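PDB 6K5S: telomeric DNA-binding factor trf1 from Schizosaccharomyces pombe, which probably binds telomeric DNA as a member of the telomere repeat binding factor (TRF) family, its helical domain probably serving in dimerisation. Local coordinates for residues S17-S22 and T47-M52; N51-V56 and L87-A92; L24-P27 and A33-T36. All coordinates share one frame; numbering follows the deposited sequence.

In the fold
From the N terminus, helix 10-24 supplies the first side of contact 1. The chain then turns into helix 28-36, where contact 3 closes the shortest loop, back to the end of helix 10-24. Contact 1 closes next, when helix 41-60 returns to helix 10-24, so contact 3 is nested inside its loop. Contact 2 opens where contact 1 ends, sharing Asn51 and Met52, and closes on helix 76-94. Contacts 1 and 2 touch directly, with Ile20 and Ser17 against Phe53. Contact 3 reaches contact 2 through Leu24, which packs on Leu91 and Ala92. Together they tie helices 10-24, 28-36, 41-60 and 76-94 to one another, and contacts 1 and 2 also touch the second subunit.

Contact 1: residues S17-S22 and T47-M52; sequences SNIILS and TKVMNM
Ile19 meets Val49 through its CG2 branch. That methyl lies anti to the backbone N, which turns it toward the other helix, and Ile19 CG2 comes within 3.9 Å of Val49 CG1. It also touches the second methyl of the fork, Val49 CG2, at 4.1 Å. The two side chains cross obliquely.

Ile20 comes next and carries more of the contact. Its CG1 sits beside the backbone N (chi1 -65°) and lies 3.8 Å from Val49 CG1. Ile20 and Val49 slide past each other in opposite directions, and their CA atoms are 7.6 Å apart. The tip of Ile20 turns to Met50: Ile20 CD1 touches Met50 SD at 3.7 Å. Met50 starts off to one side, but its chain bends at chi2 and chi3 and brings the sulfur back across Ile20 at about a right angle.

One turn on, Ser22 OG donates to Ile19 O (3.1 Å), a bond within the helix.

The helix axes approach to 10.2 Å at 136°, nearer antiparallel than parallel. Leu9 of the second subunit also packs on Ile19. Such buried helix packing beside the partner subunit is consistent with the all-helical dimerisation domain of the TRF family. No hydrogen bond joins the two segments. All four touching residues are buried. The fit rests on the branch methyls of Ile19 and Val49, the CG1-CD1 arm of Ile20 and the sulfur of Met50, that is, on shape and exclusion of water.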
ATOM      1  N   SER A  17       7.341  -0.743   4.557  1.00  6.61           N
ATOM      2  CA  SER A  17       8.512  -0.374   5.340  1.00  6.73           C
ATOM      3  C   SER A  17       9.548  -1.478   5.284  1.00 11.12           C
ATOM      4  O   SER A  17      10.739  -1.213   5.118  1.00 10.71           O
ATOM      5  CB  SER A  17       8.116  -0.104   6.798  1.00  8.08           C
ATOM      6  OG  SER A  17       7.181   0.971   6.909  1.00 10.83           O
ATOM      7  N   ASN A  18       9.094  -2.723   5.418  1.00  9.10           N
ATOM      8  CA  ASN A  18       9.992  -3.874   5.362  1.00 11.75           C
ATOM      9  C   ASN A  18      10.694  -3.959   4.005  1.00  9.76           C
ATOM     10  O   ASN A  18      11.901  -4.208   3.933  1.00 11.50           O
ATOM     11  CB  ASN A  18       9.203  -5.154   5.647  1.00 10.29           C
ATOM     12  CG  ASN A  18       8.758  -5.287   7.132  1.00 12.86           C
ATOM     13  OD1 ASN A  18       9.338  -4.693   8.040  1.00 15.65           O
ATOM     14  ND2 ASN A  18       7.758  -6.124   7.365  1.00 14.75           N
ATOM     15  N   ILE A  19       9.961  -3.752   2.921  1.00  8.77           N
ATOM     16  CA  ILE A  19      10.585  -3.814   1.602  1.00 11.06           C
ATOM     17  C   ILE A  19      11.652  -2.727   1.470  1.00 12.46           C
ATOM     18  O   ILE A  19      12.769  -2.974   0.997  1.00 10.37           O
ATOM     19  CB  ILE A  19       9.513  -3.712   0.504  1.00 10.60           C
ATOM     20  CG1 ILE A  19       8.627  -4.968   0.521  1.00 10.07           C
ATOM     21  CG2 ILE A  19      10.152  -3.481  -0.846  1.00  9.54           C
ATOM     22  CD1 ILE A  19       7.342  -4.841  -0.321  1.00  9.52           C
ATOM     23  N   ILE A  20      11.325  -1.504   1.899  1.00  9.92           N
ATOM     24  CA  ILE A  20      12.286  -0.411   1.798  1.00 12.07           C
ATOM     25  C   ILE A  20      13.532  -0.712   2.633  1.00 13.06           C
ATOM     26  O   ILE A  20      14.670  -0.515   2.182  1.00 11.59           O
ATOM     27  CB  ILE A  20      11.606   0.909   2.219  1.00  9.48           C
ATOM     28  CG1 ILE A  20      10.499   1.245   1.232  1.00 13.24           C
ATOM     29  CG2 ILE A  20      12.634   2.046   2.373  1.00 11.43           C
ATOM     30  CD1 ILE A  20       9.563   2.313   1.740  1.00 10.54           C
ATOM     31  N   LEU A  21      13.338  -1.210   3.856  1.00 12.69           N
ATOM     32  CA  LEU A  21      14.482  -1.490   4.715  1.00 15.08           C
ATOM     33  C   LEU A  21      15.384  -2.554   4.105  1.00 19.22           C
ATOM     34  O   LEU A  21      16.614  -2.455   4.178  1.00 20.26           O
ATOM     35  CB  LEU A  21      14.016  -1.939   6.091  1.00 15.05           C
ATOM     36  CG  LEU A  21      13.509  -0.740   6.879  1.00 13.91           C
ATOM     37  CD1 LEU A  21      12.667  -1.242   8.068  1.00 15.45           C
ATOM     38  CD2 LEU A  21      14.680   0.113   7.307  1.00 13.91           C
ATOM     39  N   SER A  22      14.789  -3.559   3.479  1.00 13.28           N
ATOM     40  CA  SER A  22      15.585  -4.639   2.921  1.00 21.36           C
ATOM     41  C   SER A  22      16.191  -4.267   1.574  1.00 20.57           C
ATOM     42  O   SER A  22      17.241  -4.807   1.208  1.00 20.41           O
ATOM     43  CB  SER A  22      14.740  -5.906   2.815  1.00 22.13           C
ATOM     44  OG  SER A  22      13.799  -5.796   1.773  1.00 29.76           O
ATOM     45  N   THR A  47      10.905   2.349  -7.262  1.00 12.13           N
ATOM     46  CA  THR A  47      10.136   3.576  -7.473  1.00 17.61           C
ATOM     47  C   THR A  47       8.650   3.378  -7.184  1.00 14.19           C
ATOM     48  O   THR A  47       8.028   4.230  -6.542  1.00 16.88           O
ATOM     49  CB  THR A  47      10.337   4.110  -8.887  1.00 18.81           C
ATOM     50  OG1 THR A  47      11.693   4.536  -9.021  1.00 18.20           O
ATOM     51  CG2 THR A  47       9.418   5.304  -9.132  1.00 18.82           C
ATOM     52  N   LYS A  48       8.070   2.253  -7.604  1.00 12.03           N
ATOM     53  CA  LYS A  48       6.658   1.997  -7.316  1.00 15.24           C
ATOM     54  C   LYS A  48       6.418   1.773  -5.821  1.00 13.03           C
ATOM     55  O   LYS A  48       5.413   2.238  -5.265  1.00  9.29           O
ATOM     56  CB  LYS A  48       6.167   0.802  -8.129  1.00 16.01           C
ATOM     57  CG  LYS A  48       6.321   0.997  -9.645  1.00 18.32           C
ATOM     58  CD  LYS A  48       5.809  -0.220 -10.382  1.00 19.94           C
ATOM     59  CE  LYS A  48       5.589   0.073 -11.846  1.00 23.08           C
ATOM     60  NZ  LYS A  48       6.874   0.326 -12.531  1.00 27.41           N
ATOM     61  N   VAL A  49       7.310   1.033  -5.166  1.00 10.55           N
ATOM     62  CA  VAL A  49       7.225   0.865  -3.713  1.00 10.78           C
ATOM     63  C   VAL A  49       7.308   2.218  -3.014  1.00 11.24           C
ATOM     64  O   VAL A  49       6.516   2.514  -2.107  1.00 10.79           O
ATOM     65  CB  VAL A  49       8.323  -0.095  -3.223  1.00 11.38           C
ATOM     66  CG1 VAL A  49       8.437  -0.045  -1.714  1.00  9.01           C
ATOM     67  CG2 VAL A  49       7.992  -1.518  -3.693  1.00 13.46           C
ATOM     68  N   MET A  50       8.250   3.070  -3.431  1.00 10.13           N
ATOM     69  CA  MET A  50       8.384   4.378  -2.780  1.00 13.23           C
ATOM     70  C   MET A  50       7.160   5.252  -2.999  1.00 14.00           C
ATOM     71  O   MET A  50       6.769   6.017  -2.104  1.00 12.90           O
ATOM     72  CB  MET A  50       9.633   5.116  -3.265  1.00 12.10           C
ATOM     73  CG  MET A  50      10.918   4.601  -2.608  1.00 18.02           C
ATOM     74  SD  MET A  50      11.028   4.652  -0.787  1.00  5.39           S
ATOM     75  CE  MET A  50      10.436   6.309  -0.447  1.00 12.50           C
ATOM     76  N   ASN A  51       6.554   5.177  -4.188  1.00 10.23           N
ATOM     77  CA  ASN A  51       5.346   5.958  -4.452  1.00 11.94           C
ATOM     78  C   ASN A  51       4.191   5.505  -3.572  1.00 14.48           C
ATOM     79  O   ASN A  51       3.408   6.331  -3.082  1.00 15.16           O
ATOM     80  CB  ASN A  51       4.953   5.856  -5.925  1.00 17.51           C
ATOM     81  CG  ASN A  51       5.866   6.672  -6.824  1.00 21.25           C
ATOM     82  OD1 ASN A  51       6.606   7.535  -6.350  1.00 21.64           O
ATOM     83  ND2 ASN A  51       5.810   6.409  -8.127  1.00 20.45           N
ATOM     84  N   MET A  52       4.052   4.195  -3.367  1.00  9.59           N
ATOM     85  CA  MET A  52       3.018   3.736  -2.445  1.00 12.30           C
ATOM     86  C   MET A  52       3.373   4.137  -1.020  1.00 10.32           C
ATOM     87  O   MET A  52       2.492   4.534  -0.249  1.00 12.65           O
ATOM     88  CB  MET A  52       2.812   2.221  -2.557  1.00  9.40           C
ATOM     89  CG  MET A  52       1.910   1.769  -3.766  1.00 15.11           C
ATOM     90  SD  MET A  52       1.799  -0.050  -3.938  1.00 13.73           S
ATOM     91  CE  MET A  52       3.509  -0.394  -4.174  1.00 13.10           C
TER

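Contact 2: residues N51-V56 and L87-A92; sequences NMFRMV and LAIFLA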
ATOM      1  N   ASN A  51       6.554   5.177  -4.188  1.00 10.23           N
ATOM      2  CA  ASN A  51       5.346   5.958  -4.452  1.00 11.94           C
ATOM      3  C   ASN A  51       4.191   5.505  -3.572  1.00 14.48           C
ATOM      4  O   ASN A  51       3.408   6.331  -3.082  1.00 15.16           O
ATOM      5  CB  ASN A  51       4.953   5.856  -5.925  1.00 17.51           C
ATOM      6  CG  ASN A  51       5.866   6.672  -6.824  1.00 21.25           C
ATOM      7  OD1 ASN A  51       6.606   7.535  -6.350  1.00 21.64           O
ATOM      8  ND2 ASN A  51       5.810   6.409  -8.127  1.00 20.45           N
ATOM      9  N   MET A  52       4.052   4.195  -3.367  1.00  9.59           N
ATOM     10  CA  MET A  52       3.018   3.736  -2.445  1.00 12.30           C
ATOM     11  C   MET A  52       3.373   4.137  -1.020  1.00 10.32           C
ATOM     12  O   MET A  52       2.492   4.534  -0.249  1.00 12.65           O
ATOM     13  CB  MET A  52       2.812   2.221  -2.557  1.00  9.40           C
ATOM     14  CG  MET A  52       1.910   1.769  -3.766  1.00 15.11           C
ATOM     15  SD  MET A  52       1.799  -0.050  -3.938  1.00 13.73           S
ATOM     16  CE  MET A  52       3.509  -0.394  -4.174  1.00 13.10           C
ATOM     17  N   PHE A  53       4.660   4.078  -0.672  1.00  9.96           N
ATOM     18  CA  PHE A  53       5.067   4.403   0.690  1.00 10.95           C
ATOM     19  C   PHE A  53       4.786   5.868   1.003  1.00 11.84           C
ATOM     20  O   PHE A  53       4.224   6.191   2.050  1.00 10.84           O
ATOM     21  CB  PHE A  53       6.538   4.077   0.912  1.00  8.43           C
ATOM     22  CG  PHE A  53       6.984   4.232   2.349  1.00 11.31           C
ATOM     23  CD1 PHE A  53       6.479   3.392   3.339  1.00  9.60           C
ATOM     24  CD2 PHE A  53       7.893   5.210   2.709  1.00  9.35           C
ATOM     25  CE1 PHE A  53       6.893   3.528   4.660  1.00 10.86           C
ATOM     26  CE2 PHE A  53       8.298   5.360   4.018  1.00 10.54           C
ATOM     27  CZ  PHE A  53       7.793   4.508   5.001  1.00 11.30           C
ATOM     28  N   ARG A  54       5.125   6.762   0.075  1.00 11.18           N
ATOM     29  CA  ARG A  54       4.803   8.171   0.257  1.00 12.98           C
ATOM     30  C   ARG A  54       3.309   8.389   0.512  1.00 12.72           C
ATOM     31  O   ARG A  54       2.932   9.189   1.378  1.00 14.92           O
ATOM     32  CB  ARG A  54       5.270   8.968  -0.963  1.00 16.80           C
ATOM     33  CG  ARG A  54       6.722   9.365  -0.935  1.00 17.68           C
ATOM     34  CD  ARG A  54       7.156  10.088  -2.254  1.00 18.99           C
ATOM     35  NE  ARG A  54       8.547   9.765  -2.545  1.00 21.55           N
ATOM     36  CZ  ARG A  54       8.997   9.063  -3.589  1.00 19.65           C
ATOM     37  NH1 ARG A  54       8.175   8.616  -4.537  1.00 21.55           N
ATOM     38  NH2 ARG A  54      10.298   8.832  -3.693  1.00 20.99           N
ATOM     39  N   MET A  55       2.444   7.684  -0.219  1.00 12.17           N
ATOM     40  CA  MET A  55       1.005   7.834  -0.008  1.00 18.55           C
ATOM     41  C   MET A  55       0.589   7.328   1.367  1.00 17.12           C
ATOM     42  O   MET A  55      -0.194   7.985   2.059  1.00 14.93           O
ATOM     43  CB  MET A  55       0.203   7.091  -1.088  1.00 15.25           C
ATOM     44  CG  MET A  55       0.334   7.620  -2.520  1.00 26.38           C
ATOM     45  SD  MET A  55      -0.959   6.827  -3.510  1.00 33.83           S
ATOM     46  CE  MET A  55      -2.329   7.234  -2.416  1.00 26.25           C
ATOM     47  N   VAL A  56       1.088   6.154   1.777  1.00 14.37           N
ATOM     48  CA  VAL A  56       0.669   5.613   3.071  1.00 11.94           C
ATOM     49  C   VAL A  56       1.244   6.456   4.205  1.00 14.10           C
ATOM     50  O   VAL A  56       0.561   6.712   5.199  1.00 12.78           O
ATOM     51  CB  VAL A  56       1.042   4.123   3.205  1.00 12.88           C
ATOM     52  CG1 VAL A  56       2.501   3.926   3.346  1.00 14.34           C
ATOM     53  CG2 VAL A  56       0.345   3.493   4.430  1.00 14.39           C
ATOM     54  N   LEU A  87      12.277   3.797  10.856  1.00  5.53           N
ATOM     55  CA  LEU A  87      13.569   3.370  10.319  1.00  9.86           C
ATOM     56  C   LEU A  87      13.599   3.430   8.799  1.00  8.71           C
ATOM     57  O   LEU A  87      14.598   3.871   8.207  1.00  9.19           O
ATOM     58  CB  LEU A  87      13.904   1.950  10.790  1.00 10.00           C
ATOM     59  CG  LEU A  87      14.335   1.966  12.256  1.00 16.51           C
ATOM     60  CD1 LEU A  87      14.005   0.648  12.932  1.00 18.59           C
ATOM     61  CD2 LEU A  87      15.824   2.287  12.319  1.00 21.88           C
ATOM     62  N   ALA A  88      12.527   2.971   8.145  1.00  8.81           N
ATOM     63  CA  ALA A  88      12.502   3.001   6.688  1.00  8.36           C
ATOM     64  C   ALA A  88      12.542   4.434   6.187  1.00 11.90           C
ATOM     65  O   ALA A  88      13.241   4.741   5.209  1.00  9.51           O
ATOM     66  CB  ALA A  88      11.266   2.263   6.163  1.00  9.48           C
ATOM     67  N   ILE A  89      11.806   5.329   6.863  1.00 10.51           N
ATOM     68  CA  ILE A  89      11.813   6.753   6.513  1.00 11.03           C
ATOM     69  C   ILE A  89      13.217   7.328   6.642  1.00 10.07           C
ATOM     70  O   ILE A  89      13.674   8.083   5.781  1.00  9.82           O
ATOM     71  CB  ILE A  89      10.818   7.528   7.400  1.00  7.85           C
ATOM     72  CG1 ILE A  89       9.375   7.219   6.996  1.00 10.00           C
ATOM     73  CG2 ILE A  89      11.038   9.061   7.291  1.00 10.60           C
ATOM     74  CD1 ILE A  89       8.360   7.700   8.059  1.00 11.44           C
ATOM     75  N   PHE A  90      13.908   7.009   7.743  1.00 10.02           N
ATOM     76  CA  PHE A  90      15.240   7.562   7.966  1.00 10.09           C
ATOM     77  C   PHE A  90      16.214   7.083   6.897  1.00 14.88           C
ATOM     78  O   PHE A  90      16.980   7.884   6.336  1.00 13.22           O
ATOM     79  CB  PHE A  90      15.739   7.174   9.354  1.00 12.54           C
ATOM     80  CG  PHE A  90      16.903   7.992   9.832  1.00 15.54           C
ATOM     81  CD1 PHE A  90      18.193   7.700   9.401  1.00 14.52           C
ATOM     82  CD2 PHE A  90      16.715   9.040  10.731  1.00 12.46           C
ATOM     83  CE1 PHE A  90      19.274   8.444   9.848  1.00 14.64           C
ATOM     84  CE2 PHE A  90      17.800   9.793  11.172  1.00 12.11           C
ATOM     85  CZ  PHE A  90      19.074   9.485  10.734  1.00 11.25           C
ATOM     86  N   LEU A  91      16.169   5.786   6.579  1.00 11.50           N
ATOM     87  CA  LEU A  91      17.079   5.225   5.588  1.00 15.97           C
ATOM     88  C   LEU A  91      16.769   5.756   4.196  1.00 13.92           C
ATOM     89  O   LEU A  91      17.688   6.036   3.412  1.00 15.60           O
ATOM     90  CB  LEU A  91      17.009   3.696   5.638  1.00 13.47           C
ATOM     91  CG  LEU A  91      18.033   2.901   4.830  1.00 19.99           C
ATOM     92  CD1 LEU A  91      19.455   3.376   5.152  1.00 21.51           C
ATOM     93  CD2 LEU A  91      17.871   1.424   5.121  1.00 23.15           C
ATOM     94  N   ALA A  92      15.483   5.934   3.878  1.00 13.18           N
ATOM     95  CA  ALA A  92      15.124   6.490   2.576  1.00 11.68           C
ATOM     96  C   ALA A  92      15.537   7.949   2.481  1.00 17.20           C
ATOM     97  O   ALA A  92      15.995   8.406   1.424  1.00 16.02           O
ATOM     98  CB  ALA A  92      13.627   6.350   2.327  1.00 14.89           C
TER
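Phe53 CA and Ile89 CA, 9.2 Å apart, are the nearest CA pair between the two helix segments, which lie on helices 41-60 and 76-94. Side chains fill the distance, and most of it falls to one ring.

Phe53 CG lies anti to the backbone N (chi1 -173°), which sends the ring out from its helix toward the partner. The far end of the ring does the touching. Phe53 CE2 and Phe53 CZ each lie 3.7 Å from Ile89 CG1. This methylene comes in at the ring edge, near the ring plane, so it is not a CH-pi contact over the face. The two side chains cross at about a right angle.

Ala88 adds a second, looser touch. Its CB lies 4.3 Å from Phe53 CZ, in an oblique position. The ring end rests against both residues, which approach it from different directions. No hydrogen bond links the segments, and all three touching residues are buried. The contact is apolar packing, an aromatic side chain filling the core of what is probably the TRF-family dimerisation domain.

Ser17 and Ile20 of helix 10-24 also pack on Phe53, so the ring, carried by helix 41-60, packs against both helix 10-24 and helix 76-94. Ile89 reaches Phe65 and Ile100 in neighbouring loops. Elsewhere on helix 76-94, Phe90 meets Phe113 of helix 102-113 edge to face. Helix 41-60 also turns Met55 to Met55 of the second subunit. It therefore stands between the core of its own chain and the partner subunit, while helix 76-94 lies between helices 41-60 and 102-113.

Contact 3: residues L24-P27 and A33-T36; sequences LGKP and AIVT
Leu24 and Val35 make the apolar part of this contact. Leu24 CD2 lies 3.7 Å from Val35 CG2, methyl against methyl, and the two side chains cross at about a right angle. Leu24 sets off to one side of helix 28-36, but its CD2 end comes nearer. Val35 CG2, the branch beside the backbone N, is directed by that position to Leu24 CD2.

The second touch is between a charged chain and an apolar one. Ile34 is extended at chi2 (177°), so its CD1 points out to the end of Lys26. Lys26 NZ lies 4.3 Å from Ile34 CD1, and Lys26 CD is about as near to that methyl, at 4.4 Å. This is a loose van der Waals touch of the Ile34 end methyl on the Lys26 chain. The ammonium group has a long, weak ion pair with Glu30 in the first turn of helix 28-36.

No hydrogen bond crosses between the segments. Pro27 takes the N-cap position of helix 28-36, so the turn leads straight into the helix it packs against. Phe46 of helix 41-60 packs on Leu24, Ile34 and Val35, and Leu91 and Ala92 of helix 76-94 also cover Leu24.

The chemistry is thus graded. Leu24 and Ile34 are buried, while Lys26 and Val35 are partly exposed. The lysine passes the end of the isoleucine and keeps its charge near Glu30. This short turn is fastened by hydrophobic contact, with electrostatics probably contributing little.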
ATOM      1  N   LEU A  24      17.104  -0.895   0.811  1.00 16.27           N
ATOM      2  CA  LEU A  24      18.095   0.120   1.126  1.00 19.45           C
ATOM      3  C   LEU A  24      19.081  -0.313   2.198  1.00 21.43           C
ATOM      4  O   LEU A  24      20.031   0.426   2.467  1.00 25.90           O
ATOM      5  CB  LEU A  24      17.430   1.407   1.566  1.00 17.66           C
ATOM      6  CG  LEU A  24      16.503   2.067   0.563  1.00 13.42           C
ATOM      7  CD1 LEU A  24      15.939   3.249   1.241  1.00 18.31           C
ATOM      8  CD2 LEU A  24      17.272   2.480  -0.673  1.00 19.18           C
ATOM      9  N   GLY A  25      18.887  -1.473   2.803  1.00 21.18           N
ATOM     10  CA  GLY A  25      19.864  -2.008   3.722  1.00 27.11           C
ATOM     11  C   GLY A  25      20.886  -2.918   3.090  1.00 30.12           C
ATOM     12  O   GLY A  25      21.705  -3.497   3.803  1.00 32.70           O
ATOM     13  N   LYS A  26      20.865  -3.072   1.762  1.00 28.65           N
ATOM     14  CA  LYS A  26      21.850  -3.869   1.038  1.00 28.35           C
ATOM     15  C   LYS A  26      23.205  -3.168   1.072  1.00 28.45           C
ATOM     16  O   LYS A  26      23.305  -2.062   1.628  1.00 30.40           O
ATOM     17  CB  LYS A  26      21.382  -4.092  -0.399  1.00 27.03           C
ATOM     18  CG  LYS A  26      20.214  -5.045  -0.507  1.00 30.84           C
ATOM     19  CD  LYS A  26      19.652  -5.031  -1.910  1.00 29.17           C
ATOM     20  CE  LYS A  26      19.341  -6.434  -2.385  1.00 29.80           C
ATOM     21  NZ  LYS A  26      18.723  -6.368  -3.730  1.00 35.28           N
ATOM     22  N   PRO A  27      24.270  -3.774   0.528  1.00 32.75           N
ATOM     23  CA  PRO A  27      25.540  -3.047   0.400  1.00 28.00           C
ATOM     24  C   PRO A  27      25.334  -1.682  -0.248  1.00 24.86           C
ATOM     25  O   PRO A  27      24.519  -1.532  -1.162  1.00 27.52           O
ATOM     26  CB  PRO A  27      26.384  -3.974  -0.480  1.00 27.49           C
ATOM     27  CG  PRO A  27      25.896  -5.338  -0.150  1.00 29.99           C
ATOM     28  CD  PRO A  27      24.432  -5.210   0.226  1.00 26.26           C
ATOM     29  N   ALA A  33      22.913   2.101  -6.291  1.00 22.58           N
ATOM     30  CA  ALA A  33      22.584   1.800  -7.681  1.00 23.77           C
ATOM     31  C   ALA A  33      21.078   1.786  -7.898  1.00 24.63           C
ATOM     32  O   ALA A  33      20.578   2.342  -8.882  1.00 26.06           O
ATOM     33  CB  ALA A  33      23.196   0.462  -8.090  1.00 24.73           C
ATOM     34  N   ILE A  34      20.339   1.167  -6.977  1.00 20.32           N
ATOM     35  CA  ILE A  34      18.899   1.052  -7.149  1.00 18.84           C
ATOM     36  C   ILE A  34      18.263   2.438  -7.193  1.00 18.71           C
ATOM     37  O   ILE A  34      17.468   2.748  -8.093  1.00 20.19           O
ATOM     38  CB  ILE A  34      18.334   0.152  -6.031  1.00 18.25           C
ATOM     39  CG1 ILE A  34      18.911  -1.260  -6.199  1.00 21.51           C
ATOM     40  CG2 ILE A  34      16.826   0.143  -6.040  1.00 17.45           C
ATOM     41  CD1 ILE A  34      18.520  -2.258  -5.136  1.00 20.38           C
ATOM     42  N   VAL A  35      18.672   3.324  -6.282  1.00 18.00           N
ATOM     43  CA  VAL A  35      18.054   4.644  -6.206  1.00 20.45           C
ATOM     44  C   VAL A  35      18.474   5.517  -7.382  1.00 23.69           C
ATOM     45  O   VAL A  35      17.654   6.255  -7.940  1.00 25.30           O
ATOM     46  CB  VAL A  35      18.385   5.312  -4.860  1.00 21.95           C
ATOM     47  CG1 VAL A  35      17.919   6.757  -4.860  1.00 20.64           C
ATOM     48  CG2 VAL A  35      17.717   4.559  -3.733  1.00 21.13           C
ATOM     49  N   THR A  36      19.742   5.445  -7.785  1.00 22.48           N
ATOM     50  CA  THR A  36      20.267   6.303  -8.846  1.00 25.14           C
ATOM     51  C   THR A  36      20.033   5.762 -10.257  1.00 31.49           C
ATOM     52  O   THR A  36      20.465   6.407 -11.219  1.00 35.75           O
ATOM     53  CB  THR A  36      21.772   6.552  -8.645  1.00 23.62           C
ATOM     54  OG1 THR A  36      22.509   5.335  -8.799  1.00 28.40           O
ATOM     55  CG2 THR A  36      22.052   7.118  -7.275  1.00 23.20           C
TER